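Local coordinates for protein beta-glucosidase (PDB 5M6G) that probably hydrolyses terminal, non-reducing beta-D-glucosyl residues, releasing beta-D-glucose, as a metal-binding member of glycosyl hydrolase family 3, at residues R37-D42 / V51-A56; S331-I336 / G359-E364; L431-K436 / V478-H483. One frame throughout, in Å; residues are numbered along the deposited sequence.

Contact 1 of 3, residues R37-D42 / V51-A56; sequences RPAYRD and VDDLMA
Tyr-40 and Asp-53 make a short-range contact, part polar and part CH-pi, that folds the start of the modelled chain back on helix 47-57, the helix it leads into. Residues 39-41 form one 3-10 turn, and the helix presents Asp-53 and Leu-54 to it. The backbone N of Tyr-40 donates to Asp-53 OD2 over 3.0 Å, arriving from above the carboxylate plane, 48° out of it. With CG anti to the backbone N (chi1 -179°), the carboxyl carbon of Asp-53 stands beside the 3-10 turn. The same OD2 lies at the edge of the Tyr-40 ring, 3.2 Å from CD1, and Ala-39 CB packs 3.7 Å from Asp-53 CG; a residue as small as alanine leaves the carboxylate room there. The tyrosine suits its place in two ways: its ring is a flat apolar floor for Leu-54, and its OH is hydrogen-bonded to Leu-120 O. Leu-54 CD1 sits over the middle of one face, 3.7 Å from the ring centroid and 9° off the normal, while Arg-41 CG lies toward the rim of the opposite face. An alanine in place of Asp-53 would probably leave the Tyr-40 N-H without this acceptor and Arg-57, which forms a salt bridge with OD2, without its carboxylate mate. One carboxylate oxygen thus serves a backbone N-H and a guanidinium together, and the positive charge of Arg-57 is likely to favour the ionised form of the aspartate.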
# COMPACT_ATOMS: atom_id res chain seq x y z
N ARG A 37 -7.63 -23.10 -33.08
CA ARG A 37 -7.16 -22.63 -34.38
C ARG A 37 -7.00 -21.11 -34.53
O ARG A 37 -6.15 -20.69 -35.30
CB ARG A 37 -8.07 -23.13 -35.50
CG ARG A 37 -7.95 -24.64 -35.78
CD ARG A 37 -6.86 -24.96 -36.82
NE ARG A 37 -6.81 -23.99 -37.91
CZ ARG A 37 -5.73 -23.76 -38.66
NH1 ARG A 37 -5.77 -22.86 -39.63
NH2 ARG A 37 -4.61 -24.43 -38.43
N PRO A 38 -7.80 -20.27 -33.84
CA PRO A 38 -7.48 -18.84 -33.87
C PRO A 38 -6.09 -18.63 -33.29
O PRO A 38 -5.70 -19.26 -32.31
CB PRO A 38 -8.58 -18.21 -33.00
CG PRO A 38 -9.70 -19.16 -33.09
CD PRO A 38 -9.06 -20.52 -33.13
N ALA A 39 -5.33 -17.75 -33.94
CA ALA A 39 -3.93 -17.59 -33.57
C ALA A 39 -3.78 -17.12 -32.13
O ALA A 39 -2.77 -17.41 -31.48
CB ALA A 39 -3.24 -16.62 -34.52
N TYR A 40 -4.78 -16.40 -31.60
CA TYR A 40 -4.65 -15.94 -30.22
C TYR A 40 -4.70 -17.10 -29.24
O TYR A 40 -4.26 -16.95 -28.09
CB TYR A 40 -5.72 -14.87 -29.90
CG TYR A 40 -7.14 -15.32 -29.58
CD1 TYR A 40 -8.11 -15.45 -30.59
CD2 TYR A 40 -7.54 -15.55 -28.26
CE1 TYR A 40 -9.43 -15.84 -30.28
CE2 TYR A 40 -8.85 -15.94 -27.95
CZ TYR A 40 -9.78 -16.07 -28.96
OH TYR A 40 -11.07 -16.45 -28.63
N ARG A 41 -5.20 -18.26 -29.67
CA ARG A 41 -5.20 -19.47 -28.87
C ARG A 41 -3.90 -20.26 -28.98
O ARG A 41 -3.77 -21.29 -28.32
CB ARG A 41 -6.37 -20.37 -29.27
CG ARG A 41 -7.73 -19.85 -28.86
CD ARG A 41 -7.87 -19.84 -27.35
NE ARG A 41 -9.18 -19.40 -26.88
CZ ARG A 41 -9.41 -18.96 -25.65
NH1 ARG A 41 -8.41 -18.90 -24.78
NH2 ARG A 41 -10.62 -18.57 -25.29
N ASP A 42 -2.95 -19.81 -29.81
CA ASP A 42 -1.66 -20.48 -29.92
C ASP A 42 -0.73 -19.98 -28.83
O ASP A 42 -0.30 -18.82 -28.86
CB ASP A 42 -1.05 -20.24 -31.31
CG ASP A 42 0.24 -21.03 -31.53
OD1 ASP A 42 0.80 -21.58 -30.56
OD2 ASP A 42 0.70 -21.07 -32.69
N VAL A 51 -2.26 -10.76 -29.45
CA VAL A 51 -3.08 -9.57 -29.25
C VAL A 51 -3.72 -9.12 -30.57
O VAL A 51 -4.92 -8.83 -30.63
CB VAL A 51 -2.24 -8.45 -28.63
CG1 VAL A 51 -3.00 -7.15 -28.66
CG2 VAL A 51 -1.85 -8.83 -27.18
N ASP A 52 -2.92 -9.04 -31.63
CA ASP A 52 -3.47 -8.61 -32.92
C ASP A 52 -4.62 -9.51 -33.37
O ASP A 52 -5.66 -9.02 -33.83
CB ASP A 52 -2.37 -8.61 -33.98
CG ASP A 52 -1.41 -7.45 -33.83
OD1 ASP A 52 -1.72 -6.50 -33.09
OD2 ASP A 52 -0.33 -7.48 -34.48
N ASP A 53 -4.45 -10.83 -33.24
CA ASP A 53 -5.48 -11.75 -33.72
C ASP A 53 -6.76 -11.62 -32.91
O ASP A 53 -7.86 -11.59 -33.47
CB ASP A 53 -4.97 -13.18 -33.68
CG ASP A 53 -5.98 -14.15 -34.20
OD1 ASP A 53 -6.17 -14.18 -35.43
OD2 ASP A 53 -6.60 -14.86 -33.38
N LEU A 54 -6.64 -11.57 -31.58
CA LEU A 54 -7.81 -11.41 -30.72
C LEU A 54 -8.54 -10.11 -31.03
O LEU A 54 -9.76 -10.11 -31.24
CB LEU A 54 -7.38 -11.46 -29.25
CG LEU A 54 -8.47 -11.30 -28.19
CD1 LEU A 54 -9.61 -12.31 -28.39
CD2 LEU A 54 -7.87 -11.42 -26.78
N MET A 55 -7.82 -8.99 -31.06
CA MET A 55 -8.49 -7.72 -31.33
C MET A 55 -9.14 -7.71 -32.71
O MET A 55 -10.21 -7.11 -32.88
CB MET A 55 -7.51 -6.56 -31.19
CG MET A 55 -7.15 -6.32 -29.74
SD MET A 55 -6.01 -4.96 -29.47
CE MET A 55 -6.96 -3.58 -30.12
N ALA A 56 -8.55 -8.39 -33.69
CA ALA A 56 -9.18 -8.46 -35.01
C ALA A 56 -10.56 -9.10 -34.93
O ALA A 56 -11.44 -8.78 -35.74
CB ALA A 56 -8.30 -9.23 -35.99

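Contact 2 of 3, residues S331-I336 / G359-E364; sequences SVNAGI and GRVPAE
Asn-333, in the last turn of helix 325-334, meets the Arg-360 to Pro-362 connection between helices 345-357 and 363-379, in the N-terminal, TIM-barrel-type domain of the family. Both segments contain a Schellman motif, at Gly-335 and Gly-359, where positive phi suits glycine as the chain leaves a helix; Pro-362 is the N-cap residue of the helix that follows.

The polar part is a single side-chain to backbone hydrogen bond. Asn-333 ND2 donates to Arg-360 O at 2.9 Å, with an N-H...O angle of 162°. The acceptor lies close to the amide plane of the asparagine, whereas the donor is tilted 24° from the plane of the carbonyl. Asparagine fits because its short amide can offer an N-H to the loop while its own backbone stays helical. Arg-360 turns its guanidinium elsewhere, to a salt bridge with Glu-355.

The apolar part is formed by two valines whose side chains cross at about a right angle, CG1 of Val-332 lying 3.7 Å from CG1 of Val-361. CG1, anti to the backbone N in both valines, is the branch that touches. Val-332 also meets Leu-352 and Val-361 meets Val-356, both of helix 345-357, where compact branched side chains suit the packing. The other branch of Val-361, CG2, packs against the Asn-333 amide, whose OD1 rests 3.4 Å from Pro-362 CD.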
# COMPACT_ATOMS: atom_id res chain seq x y z
N SER A 331 -11.68 11.54 -19.41
CA SER A 331 -10.71 10.65 -18.80
C SER A 331 -10.19 9.62 -19.80
O SER A 331 -8.99 9.32 -19.82
CB SER A 331 -11.33 9.95 -17.59
OG SER A 331 -10.31 9.43 -16.77
N VAL A 332 -11.07 9.06 -20.63
CA VAL A 332 -10.58 8.18 -21.69
C VAL A 332 -9.62 8.93 -22.61
O VAL A 332 -8.56 8.41 -22.98
CB VAL A 332 -11.76 7.57 -22.48
CG1 VAL A 332 -11.24 6.74 -23.64
CG2 VAL A 332 -12.64 6.70 -21.56
N ASN A 333 -9.96 10.16 -23.00
CA ASN A 333 -9.07 10.89 -23.91
C ASN A 333 -7.80 11.35 -23.21
O ASN A 333 -6.80 11.63 -23.88
CB ASN A 333 -9.79 12.09 -24.55
CG ASN A 333 -10.73 11.66 -25.67
OD1 ASN A 333 -10.52 10.63 -26.30
ND2 ASN A 333 -11.77 12.45 -25.92
N ALA A 334 -7.80 11.42 -21.88
CA ALA A 334 -6.55 11.70 -21.19
C ALA A 334 -5.53 10.57 -21.35
O ALA A 334 -4.34 10.80 -21.12
CB ALA A 334 -6.80 11.96 -19.70
N GLY A 335 -5.97 9.37 -21.76
CA GLY A 335 -5.05 8.27 -21.97
C GLY A 335 -5.20 7.11 -20.99
O GLY A 335 -4.40 6.17 -21.07
N ILE A 336 -6.17 7.14 -20.08
CA ILE A 336 -6.37 6.03 -19.15
C ILE A 336 -6.96 4.83 -19.90
O ILE A 336 -7.84 4.98 -20.76
CB ILE A 336 -7.26 6.48 -17.98
CG1 ILE A 336 -6.53 7.56 -17.17
CG2 ILE A 336 -7.62 5.29 -17.05
CD1 ILE A 336 -7.32 8.08 -15.98
N GLY A 359 -17.40 9.92 -32.42
CA GLY A 359 -16.06 10.34 -32.76
C GLY A 359 -15.41 11.26 -31.76
O GLY A 359 -14.31 11.77 -32.03
N ARG A 360 -16.04 11.50 -30.61
CA ARG A 360 -15.44 12.32 -29.57
C ARG A 360 -14.34 11.58 -28.83
O ARG A 360 -13.41 12.21 -28.32
CB ARG A 360 -16.53 12.79 -28.61
CG ARG A 360 -17.62 13.59 -29.32
CD ARG A 360 -18.57 14.27 -28.35
NE ARG A 360 -19.37 13.34 -27.56
CZ ARG A 360 -20.64 13.04 -27.82
NH1 ARG A 360 -21.26 13.60 -28.86
NH2 ARG A 360 -21.29 12.19 -27.05
N VAL A 361 -14.41 10.26 -28.77
CA VAL A 361 -13.29 9.41 -28.37
C VAL A 361 -12.85 8.64 -29.62
O VAL A 361 -13.63 7.84 -30.15
CB VAL A 361 -13.67 8.44 -27.24
CG1 VAL A 361 -12.59 7.38 -27.07
CG2 VAL A 361 -13.89 9.21 -25.93
N PRO A 362 -11.64 8.85 -30.11
CA PRO A 362 -11.25 8.21 -31.37
C PRO A 362 -11.15 6.71 -31.21
O PRO A 362 -10.83 6.19 -30.13
CB PRO A 362 -9.87 8.82 -31.68
CG PRO A 362 -9.71 9.97 -30.71
CD PRO A 362 -10.56 9.66 -29.53
N ALA A 363 -11.44 6.00 -32.31
CA ALA A 363 -11.34 4.55 -32.31
C ALA A 363 -9.96 4.06 -31.88
O ALA A 363 -9.84 3.02 -31.24
CB ALA A 363 -11.69 4.01 -33.70
N GLU A 364 -8.91 4.80 -32.23
CA GLU A 364 -7.57 4.34 -31.87
C GLU A 364 -7.34 4.38 -30.36
O GLU A 364 -6.50 3.64 -29.85
CB GLU A 364 -6.51 5.17 -32.59
CG GLU A 364 -6.36 6.58 -32.08
CD GLU A 364 -5.11 7.26 -32.60
OE1 GLU A 364 -4.11 7.36 -31.84
OE2 GLU A 364 -5.12 7.68 -33.78

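Contact 3 of 3, residues L431-K436 / V478-H483; sequences LFVAGK and VTYDRH
Strands 431-434 and 478-480 pair in parallel at one margin of the six-stranded mixed sheet of the C-terminal domain, 478-480 being an outermost strand. The ladder pairs Leu-431 with Val-478, Phe-432 with Thr-479 and Val-433 with Tyr-480, and the short strand axes lie 25° from parallel. Three backbone bonds join them: Thr-479 N to Leu-431 O, Val-433 N to Thr-479 O and Asp-481 N to Val-433 O. Further along, Gly-435 N donates to Arg-482 O at 2.9 Å; glycine suits this place because, at a phi of 113°, a beta carbon would collide with the carbonyl oxygen of Ala-434.

With CG anti to the backbone N (chi1 -157°), the Phe-432 ring lies beside Thr-479, CE2 touching CG2 at 3.6 Å, and Thr-479 O lies over one ring face, offset toward the rim. Phe-432 CZ also meets Asp-481 CB, the two side chains lying side by side and pointing the same way. Thr-479, beta-branched and suited to a strand, bonds through OG1 to Tyr-491 OH. The other sheet face carries Val-433, whose CG2 packs on Val-478 CG1 at 3.8 Å and whose CG1 lies near Tyr-480 CD1; Leu-466 of helix 465-472 touches both Val-433 and Tyr-480.

Arg-482, salt-bridged to Glu-519, lays NE 3.6 Å from Lys-436 CB, while Lys-436 NZ is hydrogen-bonded to Gly-499 O and salt-bridged to Asp-517 and Asp-520. A water joins the two segments, 2.8 Å from Tyr-480 OH and donating to Gly-435 O at 3.1 Å.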
# COMPACT_ATOMS: atom_id res chain seq x y z
N LEU A 431 9.14 -6.11 34.61
CA LEU A 431 8.95 -5.08 33.61
C LEU A 431 7.50 -4.62 33.62
O LEU A 431 6.59 -5.41 33.91
CB LEU A 431 9.33 -5.57 32.20
CG LEU A 431 10.82 -5.76 31.97
CD1 LEU A 431 11.06 -6.46 30.65
CD2 LEU A 431 11.53 -4.40 31.98
N PHE A 432 7.28 -3.35 33.31
CA PHE A 432 5.93 -2.84 33.14
C PHE A 432 5.71 -2.44 31.68
O PHE A 432 6.57 -1.81 31.07
CB PHE A 432 5.63 -1.64 34.05
CG PHE A 432 4.17 -1.45 34.30
CD1 PHE A 432 3.36 -0.79 33.37
CD2 PHE A 432 3.57 -2.00 35.43
CE1 PHE A 432 2.00 -0.64 33.60
CE2 PHE A 432 2.22 -1.85 35.67
CZ PHE A 432 1.43 -1.17 34.75
N VAL A 433 4.55 -2.81 31.14
CA VAL A 433 4.17 -2.42 29.79
C VAL A 433 2.81 -1.74 29.84
O VAL A 433 1.91 -2.19 30.56
CB VAL A 433 4.16 -3.63 28.83
CG1 VAL A 433 3.78 -3.19 27.39
CG2 VAL A 433 5.54 -4.29 28.83
N ALA A 434 2.68 -0.64 29.09
CA ALA A 434 1.44 0.11 29.02
C ALA A 434 1.29 0.66 27.60
O ALA A 434 2.20 0.55 26.78
CB ALA A 434 1.41 1.26 30.03
N GLY A 435 0.15 1.27 27.34
CA GLY A 435 -0.10 1.92 26.06
C GLY A 435 -1.18 1.22 25.25
O GLY A 435 -1.28 -0.01 25.24
N LYS A 436 -2.00 2.02 24.55
CA LYS A 436 -3.08 1.44 23.75
C LYS A 436 -2.57 0.68 22.53
O LYS A 436 -3.34 -0.05 21.90
CB LYS A 436 -4.06 2.53 23.31
CG LYS A 436 -3.52 3.49 22.25
CD LYS A 436 -4.64 4.36 21.67
CE LYS A 436 -4.13 5.38 20.66
NZ LYS A 436 -3.36 6.53 21.26
N VAL A 478 6.17 -9.76 33.69
CA VAL A 478 5.83 -8.63 32.82
C VAL A 478 4.39 -8.24 33.15
O VAL A 478 3.46 -9.01 32.86
CB VAL A 478 5.98 -8.96 31.33
CG1 VAL A 478 5.60 -7.74 30.47
CG2 VAL A 478 7.40 -9.41 31.02
N THR A 479 4.22 -7.07 33.74
CA THR A 479 2.91 -6.55 34.11
C THR A 479 2.43 -5.63 33.00
O THR A 479 3.18 -4.75 32.57
CB THR A 479 2.97 -5.78 35.43
OG1 THR A 479 3.60 -6.58 36.45
CG2 THR A 479 1.58 -5.38 35.88
N TYR A 480 1.19 -5.81 32.56
CA TYR A 480 0.62 -4.97 31.51
C TYR A 480 -0.65 -4.32 32.01
O TYR A 480 -1.53 -4.99 32.55
CB TYR A 480 0.32 -5.77 30.24
CG TYR A 480 -0.57 -5.00 29.29
CD1 TYR A 480 -0.09 -3.90 28.59
CD2 TYR A 480 -1.91 -5.36 29.12
CE1 TYR A 480 -0.90 -3.18 27.73
CE2 TYR A 480 -2.73 -4.65 28.26
CZ TYR A 480 -2.22 -3.57 27.57
OH TYR A 480 -3.04 -2.86 26.73
N ASP A 481 -0.74 -3.00 31.82
CA ASP A 481 -2.00 -2.28 32.00
C ASP A 481 -2.08 -1.19 30.95
O ASP A 481 -1.16 -0.37 30.83
CB ASP A 481 -2.12 -1.67 33.39
CG ASP A 481 -3.49 -1.06 33.64
OD1 ASP A 481 -3.71 0.12 33.27
OD2 ASP A 481 -4.36 -1.76 34.19
N ARG A 482 -3.20 -1.15 30.22
CA ARG A 482 -3.31 -0.22 29.10
C ARG A 482 -2.98 1.20 29.52
O ARG A 482 -2.30 1.93 28.78
CB ARG A 482 -4.70 -0.26 28.49
CG ARG A 482 -4.90 0.81 27.40
CD ARG A 482 -6.17 0.58 26.62
NE ARG A 482 -6.51 1.73 25.78
CZ ARG A 482 -7.56 1.74 24.97
NH1 ARG A 482 -8.36 0.68 24.91
NH2 ARG A 482 -7.82 2.81 24.23
N HIS A 483 -3.42 1.61 30.71
CA HIS A 483 -3.30 2.99 31.15
C HIS A 483 -2.18 3.21 32.15
O HIS A 483 -2.10 4.28 32.76
CB HIS A 483 -4.64 3.46 31.74
CG HIS A 483 -5.76 3.46 30.75
ND1 HIS A 483 -6.02 4.54 29.93
CD2 HIS A 483 -6.66 2.51 30.42
CE1 HIS A 483 -7.05 4.25 29.15
NE2 HIS A 483 -7.46 3.03 29.43
O HOH W 1 -2.90 -2.37 24.02

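Overall arrangement
Contacts 1 and 2 lie on the same side of the chain's centre, about 24 Å apart between centres and about 7 Å between nearest atoms, without touching. Helix 363-379 links them: contact 2 includes its start, and its later residues Leu-374 and Phe-378 pack on the helix of contact 1. Contact 3 lies in the C-terminal domain, on the opposite side, its centre about 64 Å from that of contact 1 and about 59 Å from that of contact 2. The sorbitol pocket is built from Asp-129 and Asp-310 together with Trp-448 and Glu-505, among others. Glu-327, a magnesium ligand, shares helix 325-334 with contact 2, its side chain about 9 Å from that of Val-332; the ion is about 14 Å from the Val-332 side chain.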